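Local coordinates for catechol 1,2-dioxygenase (Acinetobacter sp., PDB 1DMH), which catalyses the iron(III)-dependent intradiol cleavage of catechol by dioxygen to cis,cis-muconate in the beta-ketoadipate pathway, and works as a homodimer, at residues A[104-109]-A[304-309]; A[109-114]-A[174-179]; A[153-158]-A[225-230]. All coordinates share one frame; numbering follows the deposited sequence.

Contact 1: A[104-109]-A[304-309]; sequences TIEGPL and VDRPRL. With MCT (4-methylcatechol), chain D.
Glu106 and Arg308 form a two-pronged, side-on salt bridge between the loop that borders the 4-methylcatechol pocket and the loop leading to the C-terminal strand 309-310. Arg308 NH2 donates to Glu106 OE1 at 2.7 Å, and Arg308 NE donates to Glu106 OE2 at 2.7 Å. Both bonds are nearly straight, at 169°. Each oxygen is met on its syn side. Carboxylate and guanidinium are close to coplanar, 11° apart. Glu106 gets there with an extended chain, CG anti to the backbone N (chi1 176°). Arg308 is extended from CG to NE. Its far end turns back on its own segment: NH1 and NH2 both donate to Val304 O, and NH2 does so at 2.9 Å. The guanidinium is thus gripped on two edges, which should fix its rotation. Arg306 CG lies over one of its faces.

Arg306 follows another course. Its CG sits between the backbone N and the carbonyl carbon, and the chain bends at chi3. This lays its guanidinium against Glu106 and Gly107, with no direct hydrogen bond to either across the contact. Gly107 O is over one face, 3.6 Å from Arg306 NH2. Glu106 OE1 is 4.1 Å from Arg306 NH1 and well out of the guanidinium plane, so no N-H points at it and the direct attraction is one of charge; a water links the two, its bond to OE1 weak. Arg306 also makes a cation-pi contact with Trp56 of the second subunit, which puts the 304-309 loop at the dimer interface.

Gly107, Pro108 and Leu109 belong to the substrate pocket. Pro108 CD packs against the ligand ring at C1, 3.7 Å away. Another water accepts from Gly107 N at 2.8 Å and from Arg306 NH1 at 2.9 Å.

Contact 2: A[109-114]-A[174-179]; sequences LYVAGA and QAFNMR. With MCT (4-methylcatechol), chain D.
The wall of the 4-methylcatechol pocket continues here into a short strand, 111-112, which is held by Arg179 and Phe176. Leu109 is the pocket residue, with CD1 3.6 Å from O4 of the ligand. Its carbonyl points to Arg179 instead. Arg179 NH1 and NH2 both donate to Leu109 O, end-on, each at 2.9 Å. Both bonds are bent, at 135°, as expected when two N-H groups share one oxygen. NH2 also donates to Ser165 O outside the two segments. A water accepts from Arg179 NH1 and from Val111 N, adding an indirect tie to the strand.

The Arg179 chain is extended from CG to NE and crosses Val111 at about a right angle. Val111 CG2 sits over the centre of the guanidinium face, 3.4 Å from CZ. One flat side of the charged group is thus covered by a methyl. The other branch of Val111 faces the second partner, Phe176: CG1 is anti to the backbone N (chi1 178°) and lies 3.9 Å from Phe176 CE1.

The Phe176 ring is set against Gly113 and Ala114, just past the short strand. Gly113 O is above one face, offset toward the rim, 3.2 Å from CZ. Ala114 CA is over the same ring near CD1, at 3.4 Å, and Ala114 CB packs beside it. Ala112 O lies at the ring edge. Beyond the two segments, His166 meets Phe176 edge-to-face.

Phe176 itself belongs to two overlapping type II beta turns, Gln174 to Asn177 and Phe176 to Arg179. The overlapping turns lead into strand 179-183, part of the large mixed beta-sheet of the intradiol dioxygenase domain.

Contact 3: A[153-158]-A[225-230]; sequences VEIWHA and IHYFVS. With FE (Fe (III) ion), chain C; MCT (4-methylcatechol), chain D.
Trp156 and His226 stack across two antiparallel strands of the intradiol dioxygenase sheet, and His226 is an iron ligand. The strands run at 166° to each other. The indole five-membered ring and the imidazole form an offset stack, centroids 4.3 Å apart and planes 8° apart. Trp156 NE1 lies over one imidazole face, toward its rim. The tryptophan CG sits between the backbone N and the carbonyl carbon (chi1 68°), a position that brings the indole over His226. The imidazole edge meets the metal: NE2 binds iron(III) at 2.1 Å. Tyr164 and His224 also bind the metal, and the ligand chelates it through O3 and O4.

The far end of the indole meets Phe228. The six-membered ring of Trp156 turns an edge toward the phenyl face, with centroids 5.0 Å apart. Trp156 CH2 stands over the centre of that face. Trp156, His226 and Phe228 thus make one aromatic cluster on one side of the sheet, which Tyr110 extends with edge-to-face contacts. Glu154 shares this side. Its CB touches Phe228 CB, while OE1 is hydrogen-bonded to Tyr110 OH.

Ile155, Ile225, Tyr227 and Val153 point to the other face. Tyr227 lies alongside both Val153 and Ile155, pointing the same way. Val153 CG1 meets the phenol edge at CD2, 3.8 Å away.

Backbone bonds fix this register. Glu154 and Phe228 exchange two, and His226 N donates to Trp156 O at 3.0 Å. The return bond from Trp156 N to His226 O is weak, at 3.4 Å.

All three contacts touch the 4-methylcatechol site. Contact 3 supplies the iron ligand His226, while contacts 1 and 2 share Leu109 on the pocket wall. Their centres lie 10 to 13 Å apart. Contact 1 reaches contact 3 through Glu106: its O is 3.2 Å from His226 CE1, and its CD is 3.6 Å from Phe228 CZ. Contacts 1 and 2 meet where Leu309 O and Ala112 N probably hydrogen-bond at 2.7 Å, between the short parallel strands. Tyr110 of contact 2 joins it to contact 3 through Glu154. Arg179 NH1 also packs on Trp156 CD1, at 3.4 Å. Contacts 2 and 3 both lie within the chain loop closed by contact 1.

Contact 1: A[104-109]-A[304-309]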
loop_
_atom_site.group_PDB
_atom_site.type_symbol
_atom_site.label_atom_id
_atom_site.label_comp_id
_atom_site.label_asym_id
_atom_site.label_seq_id
_atom_site.Cartn_x
_atom_site.Cartn_y
_atom_site.Cartn_z
ATOM N N THR A 104 -8.024 -16.293 -18.019
ATOM C CA THR A 104 -8.656 -15.291 -17.170
ATOM C C THR A 104 -7.833 -15.226 -15.892
ATOM O O THR A 104 -6.846 -15.951 -15.775
ATOM C CB THR A 104 -10.210 -15.453 -16.941
ATOM O OG1 THR A 104 -10.695 -14.199 -16.436
ATOM C CG2 THR A 104 -10.564 -16.546 -15.944
ATOM N N ILE A 105 -8.207 -14.381 -14.937
ATOM C CA ILE A 105 -7.331 -14.204 -13.783
ATOM C C ILE A 105 -7.130 -15.376 -12.837
ATOM O O ILE A 105 -8.006 -16.219 -12.635
ATOM C CB ILE A 105 -7.691 -12.904 -12.959
ATOM C CG1 ILE A 105 -8.911 -13.136 -12.043
ATOM C CG2 ILE A 105 -7.946 -11.740 -13.937
ATOM C CD1 ILE A 105 -9.181 -11.969 -11.092
ATOM N N GLU A 106 -5.930 -15.426 -12.285
ATOM C CA GLU A 106 -5.561 -16.461 -11.353
ATOM C C GLU A 106 -6.222 -16.197 -10.013
ATOM O O GLU A 106 -6.697 -17.120 -9.363
ATOM C CB GLU A 106 -4.028 -16.484 -11.188
ATOM C CG GLU A 106 -3.510 -17.473 -10.159
ATOM C CD GLU A 106 -1.991 -17.427 -10.039
ATOM O OE1 GLU A 106 -1.307 -17.075 -11.029
ATOM O OE2 GLU A 106 -1.475 -17.762 -8.959
ATOM N N GLY A 107 -6.268 -14.941 -9.591
ATOM C CA GLY A 107 -6.832 -14.662 -8.277
ATOM C C GLY A 107 -5.695 -14.858 -7.280
ATOM O O GLY A 107 -4.665 -15.448 -7.624
ATOM N N PRO A 108 -5.835 -14.389 -6.033
ATOM C CA PRO A 108 -4.757 -14.540 -5.047
ATOM C C PRO A 108 -4.765 -15.771 -4.121
ATOM O O PRO A 108 -3.975 -15.832 -3.172
ATOM C CB PRO A 108 -4.889 -13.240 -4.264
ATOM C CG PRO A 108 -6.436 -13.183 -4.105
ATOM C CD PRO A 108 -6.952 -13.581 -5.482
ATOM N N LEU A 109 -5.605 -16.759 -4.417
ATOM C CA LEU A 109 -5.762 -17.902 -3.518
ATOM C C LEU A 109 -5.212 -19.253 -3.918
ATOM O O LEU A 109 -5.615 -20.269 -3.343
ATOM C CB LEU A 109 -7.250 -18.045 -3.172
ATOM C CG LEU A 109 -7.838 -16.686 -2.783
ATOM C CD1 LEU A 109 -9.357 -16.718 -2.748
ATOM C CD2 LEU A 109 -7.257 -16.279 -1.467
ATOM N N VAL A 304 3.326 -16.568 -15.463
ATOM C CA VAL A 304 3.553 -15.549 -14.467
ATOM C C VAL A 304 4.176 -16.130 -13.212
ATOM O O VAL A 304 3.711 -17.136 -12.660
ATOM C CB VAL A 304 2.243 -14.832 -14.107
ATOM C CG1 VAL A 304 2.497 -13.801 -13.018
ATOM C CG2 VAL A 304 1.658 -14.175 -15.365
ATOM N N ASP A 305 5.265 -15.507 -12.787
ATOM C CA ASP A 305 5.940 -15.896 -11.564
ATOM C C ASP A 305 5.512 -14.844 -10.551
ATOM O O ASP A 305 5.914 -13.687 -10.645
ATOM C CB ASP A 305 7.453 -15.817 -11.708
ATOM C CG ASP A 305 8.178 -16.343 -10.476
ATOM O OD1 ASP A 305 7.585 -16.299 -9.364
ATOM O OD2 ASP A 305 9.351 -16.784 -10.613
ATOM N N ARG A 306 4.679 -15.226 -9.602
ATOM C CA ARG A 306 4.245 -14.293 -8.581
ATOM C C ARG A 306 4.230 -15.045 -7.267
ATOM O O ARG A 306 4.125 -16.268 -7.244
ATOM C CB ARG A 306 2.834 -13.758 -8.888
ATOM C CG ARG A 306 1.784 -14.827 -8.950
ATOM C CD ARG A 306 0.431 -14.270 -9.387
ATOM N NE ARG A 306 -0.337 -13.670 -8.301
ATOM C CZ ARG A 306 -1.593 -13.258 -8.446
ATOM N NH1 ARG A 306 -2.193 -13.378 -9.632
ATOM N NH2 ARG A 306 -2.253 -12.723 -7.423
ATOM N N PRO A 307 4.358 -14.320 -6.149
ATOM C CA PRO A 307 4.348 -14.935 -4.826
ATOM C C PRO A 307 3.052 -15.757 -4.624
ATOM O O PRO A 307 1.944 -15.244 -4.782
ATOM C CB PRO A 307 4.422 -13.713 -3.901
ATOM C CG PRO A 307 5.222 -12.735 -4.723
ATOM C CD PRO A 307 4.506 -12.859 -6.034
ATOM N N ARG A 308 3.196 -17.036 -4.293
ATOM C CA ARG A 308 2.040 -17.906 -4.068
ATOM C C ARG A 308 2.308 -18.713 -2.802
ATOM O O ARG A 308 3.436 -19.134 -2.576
ATOM C CB ARG A 308 1.855 -18.854 -5.263
ATOM C CG ARG A 308 1.577 -18.136 -6.589
ATOM C CD ARG A 308 1.640 -19.100 -7.763
ATOM N NE ARG A 308 1.154 -18.509 -8.999
ATOM C CZ ARG A 308 1.910 -18.203 -10.045
ATOM N NH1 ARG A 308 3.222 -18.427 -10.025
ATOM N NH2 ARG A 308 1.345 -17.711 -11.139
ATOM N N LEU A 309 1.286 -18.918 -1.977
ATOM C CA LEU A 309 1.462 -19.686 -0.756
ATOM C C LEU A 309 1.829 -21.141 -1.127
ATOM O O LEU A 309 1.279 -21.732 -2.069
ATOM C CB LEU A 309 0.168 -19.641 0.067
ATOM C CG LEU A 309 0.098 -20.019 1.560
ATOM C CD1 LEU A 309 -1.351 -19.984 2.059
ATOM C CD2 LEU A 309 0.636 -21.397 1.770
HETATM C C1 MCT D . -10.528 -12.949 -6.101
HETATM C C2 MCT D . -10.289 -14.006 -6.995
HETATM C C3 MCT D . -10.790 -15.284 -6.668
HETATM O O3 MCT D . -10.567 -16.325 -7.531
HETATM C C4 MCT D . -11.500 -15.514 -5.501
HETATM O O4 MCT D . -11.968 -16.777 -5.235
HETATM C C5 MCT D . -11.745 -14.499 -4.615
HETATM C C6 MCT D . -11.229 -13.143 -4.937
HETATM C C MCT D . -9.988 -11.545 -6.435
HETATM O O HOH W 1 -1.309 -14.008 -12.433
HETATM O O HOH W 2 -4.872 -12.674 -10.520
HETATM O O HOH W 3 -1.076 -15.830 -4.916
HETATM O O HOH W 4 -1.139 -17.773 -2.658
#

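Contact 2: A[109-114]-A[174-179]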
loop_
_atom_site.group_PDB
_atom_site.type_symbol
_atom_site.label_atom_id
_atom_site.label_comp_id
_atom_site.label_asym_id
_atom_site.label_seq_id
_atom_site.Cartn_x
_atom_site.Cartn_y
_atom_site.Cartn_z
ATOM N N LEU A 109 -5.605 -16.759 -4.417
ATOM C CA LEU A 109 -5.762 -17.902 -3.518
ATOM C C LEU A 109 -5.212 -19.253 -3.918
ATOM O O LEU A 109 -5.615 -20.269 -3.343
ATOM C CB LEU A 109 -7.250 -18.045 -3.172
ATOM C CG LEU A 109 -7.838 -16.686 -2.783
ATOM C CD1 LEU A 109 -9.357 -16.718 -2.748
ATOM C CD2 LEU A 109 -7.257 -16.279 -1.467
ATOM N N TYR A 110 -4.306 -19.288 -4.894
ATOM C CA TYR A 110 -3.677 -20.544 -5.280
ATOM C C TYR A 110 -2.730 -20.957 -4.147
ATOM O O TYR A 110 -2.140 -20.106 -3.478
ATOM C CB TYR A 110 -2.848 -20.369 -6.546
ATOM C CG TYR A 110 -2.059 -21.609 -6.913
ATOM C CD1 TYR A 110 -2.701 -22.755 -7.397
ATOM C CD2 TYR A 110 -0.661 -21.638 -6.765
ATOM C CE1 TYR A 110 -1.979 -23.888 -7.731
ATOM C CE2 TYR A 110 0.085 -22.780 -7.100
ATOM C CZ TYR A 110 -0.580 -23.891 -7.583
ATOM O OH TYR A 110 0.147 -24.997 -7.951
ATOM N N VAL A 111 -2.607 -22.257 -3.919
ATOM C CA VAL A 111 -1.693 -22.778 -2.888
ATOM C C VAL A 111 -0.933 -23.917 -3.554
ATOM O O VAL A 111 -1.546 -24.819 -4.141
ATOM C CB VAL A 111 -2.419 -23.358 -1.645
ATOM C CG1 VAL A 111 -1.369 -23.913 -0.683
ATOM C CG2 VAL A 111 -3.274 -22.287 -0.949
ATOM N N ALA A 112 0.394 -23.872 -3.478
ATOM C CA ALA A 112 1.205 -24.907 -4.106
ATOM C C ALA A 112 1.355 -26.151 -3.224
ATOM O O ALA A 112 1.352 -26.039 -1.992
ATOM C CB ALA A 112 2.572 -24.338 -4.456
ATOM N N GLY A 113 1.452 -27.324 -3.865
ATOM C CA GLY A 113 1.647 -28.579 -3.148
ATOM C C GLY A 113 0.456 -29.496 -2.881
ATOM O O GLY A 113 0.509 -30.340 -1.980
ATOM N N ALA A 114 -0.608 -29.367 -3.665
ATOM C CA ALA A 114 -1.788 -30.190 -3.440
ATOM C C ALA A 114 -1.548 -31.645 -3.817
ATOM O O ALA A 114 -0.704 -31.940 -4.652
ATOM C CB ALA A 114 -2.957 -29.643 -4.246
ATOM N N GLN A 174 -9.324 -28.979 6.341
ATOM C CA GLN A 174 -8.244 -29.920 6.191
ATOM C C GLN A 174 -7.323 -29.250 5.178
ATOM O O GLN A 174 -7.791 -28.549 4.277
ATOM C CB GLN A 174 -8.795 -31.224 5.642
ATOM C CG GLN A 174 -7.788 -32.337 5.545
ATOM C CD GLN A 174 -8.434 -33.620 5.067
ATOM O OE1 GLN A 174 -9.422 -34.082 5.651
ATOM N NE2 GLN A 174 -7.884 -34.207 4.005
ATOM N N ALA A 175 -6.021 -29.435 5.335
ATOM C CA ALA A 175 -5.078 -28.829 4.400
ATOM C C ALA A 175 -5.455 -29.320 3.009
ATOM O O ALA A 175 -5.867 -30.468 2.847
ATOM C CB ALA A 175 -3.639 -29.243 4.740
ATOM N N PHE A 176 -5.324 -28.439 2.020
ATOM C CA PHE A 176 -5.648 -28.739 0.618
ATOM C C PHE A 176 -7.083 -29.216 0.332
ATOM O O PHE A 176 -7.335 -29.844 -0.697
ATOM C CB PHE A 176 -4.649 -29.743 0.026
ATOM C CG PHE A 176 -3.233 -29.271 0.064
ATOM C CD1 PHE A 176 -2.791 -28.297 -0.821
ATOM C CD2 PHE A 176 -2.352 -29.746 1.038
ATOM C CE1 PHE A 176 -1.484 -27.791 -0.734
ATOM C CE2 PHE A 176 -1.042 -29.252 1.135
ATOM C CZ PHE A 176 -0.608 -28.275 0.250
ATOM N N ASN A 177 -8.014 -28.918 1.237
ATOM C CA ASN A 177 -9.400 -29.290 1.016
ATOM C C ASN A 177 -9.815 -28.527 -0.255
ATOM O O ASN A 177 -9.532 -27.325 -0.377
ATOM C CB ASN A 177 -10.279 -28.840 2.185
ATOM C CG ASN A 177 -11.702 -29.380 2.091
ATOM O OD1 ASN A 177 -12.653 -28.734 2.548
ATOM N ND2 ASN A 177 -11.852 -30.568 1.528
ATOM N N MET A 178 -10.454 -29.241 -1.188
ATOM C CA MET A 178 -10.929 -28.708 -2.472
ATOM C C MET A 178 -9.804 -28.153 -3.358
ATOM O O MET A 178 -9.996 -27.194 -4.105
ATOM C CB MET A 178 -12.004 -27.648 -2.216
ATOM C CG MET A 178 -13.223 -28.209 -1.422
ATOM S SD MET A 178 -14.423 -26.927 -0.972
ATOM C CE MET A 178 -13.338 -25.820 -0.037
ATOM N N ARG A 179 -8.627 -28.777 -3.271
ATOM C CA ARG A 179 -7.461 -28.393 -4.063
ATOM C C ARG A 179 -6.759 -29.698 -4.486
ATOM O O ARG A 179 -6.289 -30.444 -3.628
ATOM C CB ARG A 179 -6.476 -27.550 -3.227
ATOM C CG ARG A 179 -6.973 -26.184 -2.744
ATOM C CD ARG A 179 -5.942 -25.542 -1.794
ATOM N NE ARG A 179 -6.361 -24.248 -1.249
ATOM C CZ ARG A 179 -6.389 -23.108 -1.945
ATOM N NH1 ARG A 179 -6.017 -23.095 -3.227
ATOM N NH2 ARG A 179 -6.765 -21.978 -1.347
HETATM C C1 MCT D . -10.528 -12.949 -6.101
HETATM C C2 MCT D . -10.289 -14.006 -6.995
HETATM C C3 MCT D . -10.790 -15.284 -6.668
HETATM O O3 MCT D . -10.567 -16.325 -7.531
HETATM C C4 MCT D . -11.500 -15.514 -5.501
HETATM O O4 MCT D . -11.968 -16.777 -5.235
HETATM C C5 MCT D . -11.745 -14.499 -4.615
HETATM C C6 MCT D . -11.229 -13.143 -4.937
HETATM C C MCT D . -9.988 -11.545 -6.435
HETATM O O HOH W 5 -4.280 -24.853 -4.755
#

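Contact 3: A[153-158]-A[225-230]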
loop_
_atom_site.group_PDB
_atom_site.type_symbol
_atom_site.label_atom_id
_atom_site.label_comp_id
_atom_site.label_asym_id
_atom_site.label_seq_id
_atom_site.Cartn_x
_atom_site.Cartn_y
_atom_site.Cartn_z
ATOM N N VAL A 153 -3.618 -31.012 -14.563
ATOM C CA VAL A 153 -4.754 -30.131 -14.360
ATOM C C VAL A 153 -4.830 -29.794 -12.873
ATOM O O VAL A 153 -5.000 -30.695 -12.047
ATOM C CB VAL A 153 -6.078 -30.826 -14.779
ATOM C CG1 VAL A 153 -7.255 -29.864 -14.607
ATOM C CG2 VAL A 153 -5.991 -31.312 -16.235
ATOM N N GLU A 154 -4.679 -28.517 -12.529
ATOM C CA GLU A 154 -4.780 -28.103 -11.138
ATOM C C GLU A 154 -6.086 -27.347 -10.921
ATOM O O GLU A 154 -6.363 -26.379 -11.613
ATOM C CB GLU A 154 -3.608 -27.217 -10.758
ATOM C CG GLU A 154 -2.295 -27.917 -10.949
ATOM C CD GLU A 154 -1.129 -27.068 -10.502
ATOM O OE1 GLU A 154 -1.036 -26.761 -9.296
ATOM O OE2 GLU A 154 -0.312 -26.709 -11.366
ATOM N N ILE A 155 -6.870 -27.802 -9.947
ATOM C CA ILE A 155 -8.167 -27.226 -9.643
ATOM C C ILE A 155 -8.282 -26.805 -8.188
ATOM O O ILE A 155 -7.828 -27.514 -7.288
ATOM C CB ILE A 155 -9.277 -28.256 -9.932
ATOM C CG1 ILE A 155 -9.087 -28.811 -11.350
ATOM C CG2 ILE A 155 -10.657 -27.616 -9.774
ATOM C CD1 ILE A 155 -10.183 -29.726 -11.786
ATOM N N TRP A 156 -8.869 -25.643 -7.943
ATOM C CA TRP A 156 -9.070 -25.217 -6.567
ATOM C C TRP A 156 -10.324 -24.379 -6.569
ATOM O O TRP A 156 -10.614 -23.713 -7.560
ATOM C CB TRP A 156 -7.826 -24.473 -6.004
ATOM C CG TRP A 156 -7.434 -23.098 -6.552
ATOM C CD1 TRP A 156 -7.653 -21.882 -5.958
ATOM C CD2 TRP A 156 -6.713 -22.826 -7.763
ATOM N NE1 TRP A 156 -7.112 -20.872 -6.724
ATOM C CE2 TRP A 156 -6.529 -21.423 -7.836
ATOM C CE3 TRP A 156 -6.204 -23.634 -8.797
ATOM C CZ2 TRP A 156 -5.861 -20.808 -8.900
ATOM C CZ3 TRP A 156 -5.540 -23.024 -9.860
ATOM C CH2 TRP A 156 -5.375 -21.621 -9.899
ATOM N N HIS A 157 -11.097 -24.448 -5.491
ATOM C CA HIS A 157 -12.345 -23.686 -5.410
ATOM C C HIS A 157 -12.823 -23.544 -3.971
ATOM O O HIS A 157 -12.256 -24.145 -3.062
ATOM C CB HIS A 157 -13.418 -24.353 -6.280
ATOM C CG HIS A 157 -13.872 -25.698 -5.779
ATOM N ND1 HIS A 157 -14.830 -25.849 -4.793
ATOM C CD2 HIS A 157 -13.510 -26.954 -6.145
ATOM C CE1 HIS A 157 -15.037 -27.139 -4.576
ATOM N NE2 HIS A 157 -14.248 -27.831 -5.384
ATOM N N ALA A 158 -13.866 -22.744 -3.774
ATOM C CA ALA A 158 -14.415 -22.477 -2.445
ATOM C C ALA A 158 -15.518 -23.458 -2.029
ATOM O O ALA A 158 -16.002 -24.238 -2.853
ATOM C CB ALA A 158 -14.957 -21.035 -2.402
ATOM N N ILE A 225 -14.713 -22.019 -10.462
ATOM C CA ILE A 225 -13.700 -23.045 -10.201
ATOM C C ILE A 225 -12.438 -22.659 -10.978
ATOM O O ILE A 225 -12.508 -22.381 -12.170
ATOM C CB ILE A 225 -14.208 -24.422 -10.669
ATOM C CG1 ILE A 225 -15.472 -24.786 -9.873
ATOM C CG2 ILE A 225 -13.105 -25.480 -10.502
ATOM C CD1 ILE A 225 -16.219 -26.000 -10.407
ATOM N N HIS A 226 -11.298 -22.632 -10.294
ATOM C CA HIS A 226 -10.017 -22.258 -10.907
ATOM C C HIS A 226 -9.303 -23.448 -11.553
ATOM O O HIS A 226 -9.406 -24.569 -11.072
ATOM C CB HIS A 226 -9.073 -21.704 -9.837
ATOM C CG HIS A 226 -9.517 -20.408 -9.246
ATOM N ND1 HIS A 226 -9.183 -19.184 -9.800
ATOM C CD2 HIS A 226 -10.277 -20.139 -8.157
ATOM C CE1 HIS A 226 -9.720 -18.219 -9.070
ATOM N NE2 HIS A 226 -10.385 -18.771 -8.071
ATOM N N TYR A 227 -8.559 -23.170 -12.621
ATOM C CA TYR A 227 -7.760 -24.169 -13.313
ATOM C C TYR A 227 -6.364 -23.650 -13.680
ATOM O O TYR A 227 -6.197 -22.483 -14.056
ATOM C CB TYR A 227 -8.363 -24.556 -14.669
ATOM C CG TYR A 227 -9.575 -25.442 -14.685
ATOM C CD1 TYR A 227 -10.850 -24.925 -14.448
ATOM C CD2 TYR A 227 -9.446 -26.796 -14.989
ATOM C CE1 TYR A 227 -11.984 -25.745 -14.521
ATOM C CE2 TYR A 227 -10.557 -27.632 -15.065
ATOM C CZ TYR A 227 -11.822 -27.105 -14.836
ATOM O OH TYR A 227 -12.916 -27.929 -14.940
ATOM N N PHE A 228 -5.386 -24.551 -13.576
ATOM C CA PHE A 228 -4.020 -24.361 -14.067
ATOM C C PHE A 228 -3.929 -25.655 -14.899
ATOM O O PHE A 228 -4.310 -26.728 -14.428
ATOM C CB PHE A 228 -2.948 -24.467 -12.989
ATOM C CG PHE A 228 -2.499 -23.159 -12.424
ATOM C CD1 PHE A 228 -2.618 -21.972 -13.142
ATOM C CD2 PHE A 228 -1.929 -23.121 -11.174
ATOM C CE1 PHE A 228 -2.169 -20.755 -12.593
ATOM C CE2 PHE A 228 -1.478 -21.918 -10.614
ATOM C CZ PHE A 228 -1.599 -20.733 -11.327
ATOM N N VAL A 229 -3.497 -25.554 -16.146
ATOM C CA VAL A 229 -3.288 -26.752 -16.935
ATOM C C VAL A 229 -1.909 -26.568 -17.571
ATOM O O VAL A 229 -1.632 -25.544 -18.211
ATOM C CB VAL A 229 -4.343 -26.944 -18.060
ATOM C CG1 VAL A 229 -4.098 -28.291 -18.787
ATOM C CG2 VAL A 229 -5.751 -26.929 -17.469
ATOM N N SER A 230 -1.026 -27.530 -17.351
ATOM C CA SER A 230 0.295 -27.478 -17.969
ATOM C C SER A 230 0.639 -28.840 -18.604
ATOM O O SER A 230 0.120 -29.892 -18.190
ATOM C CB SER A 230 1.363 -27.049 -16.951
ATOM O OG SER A 230 1.421 -27.896 -15.837
HETATM FE FE FE C . -11.673 -17.844 -6.707
HETATM C C1 MCT D . -10.528 -12.949 -6.101
HETATM C C2 MCT D . -10.289 -14.006 -6.995
HETATM C C3 MCT D . -10.790 -15.284 -6.668
HETATM O O3 MCT D . -10.567 -16.325 -7.531
HETATM C C4 MCT D . -11.500 -15.514 -5.501
HETATM O O4 MCT D . -11.968 -16.777 -5.235
HETATM C C5 MCT D . -11.745 -14.499 -4.615
HETATM C C6 MCT D . -11.229 -13.143 -4.937
HETATM C C MCT D . -9.988 -11.545 -6.435
HETATM O O HOH W 6 -0.666 -27.172 -13.949
HETATM O O HOH W 7 -9.877 -16.190 -5.882
#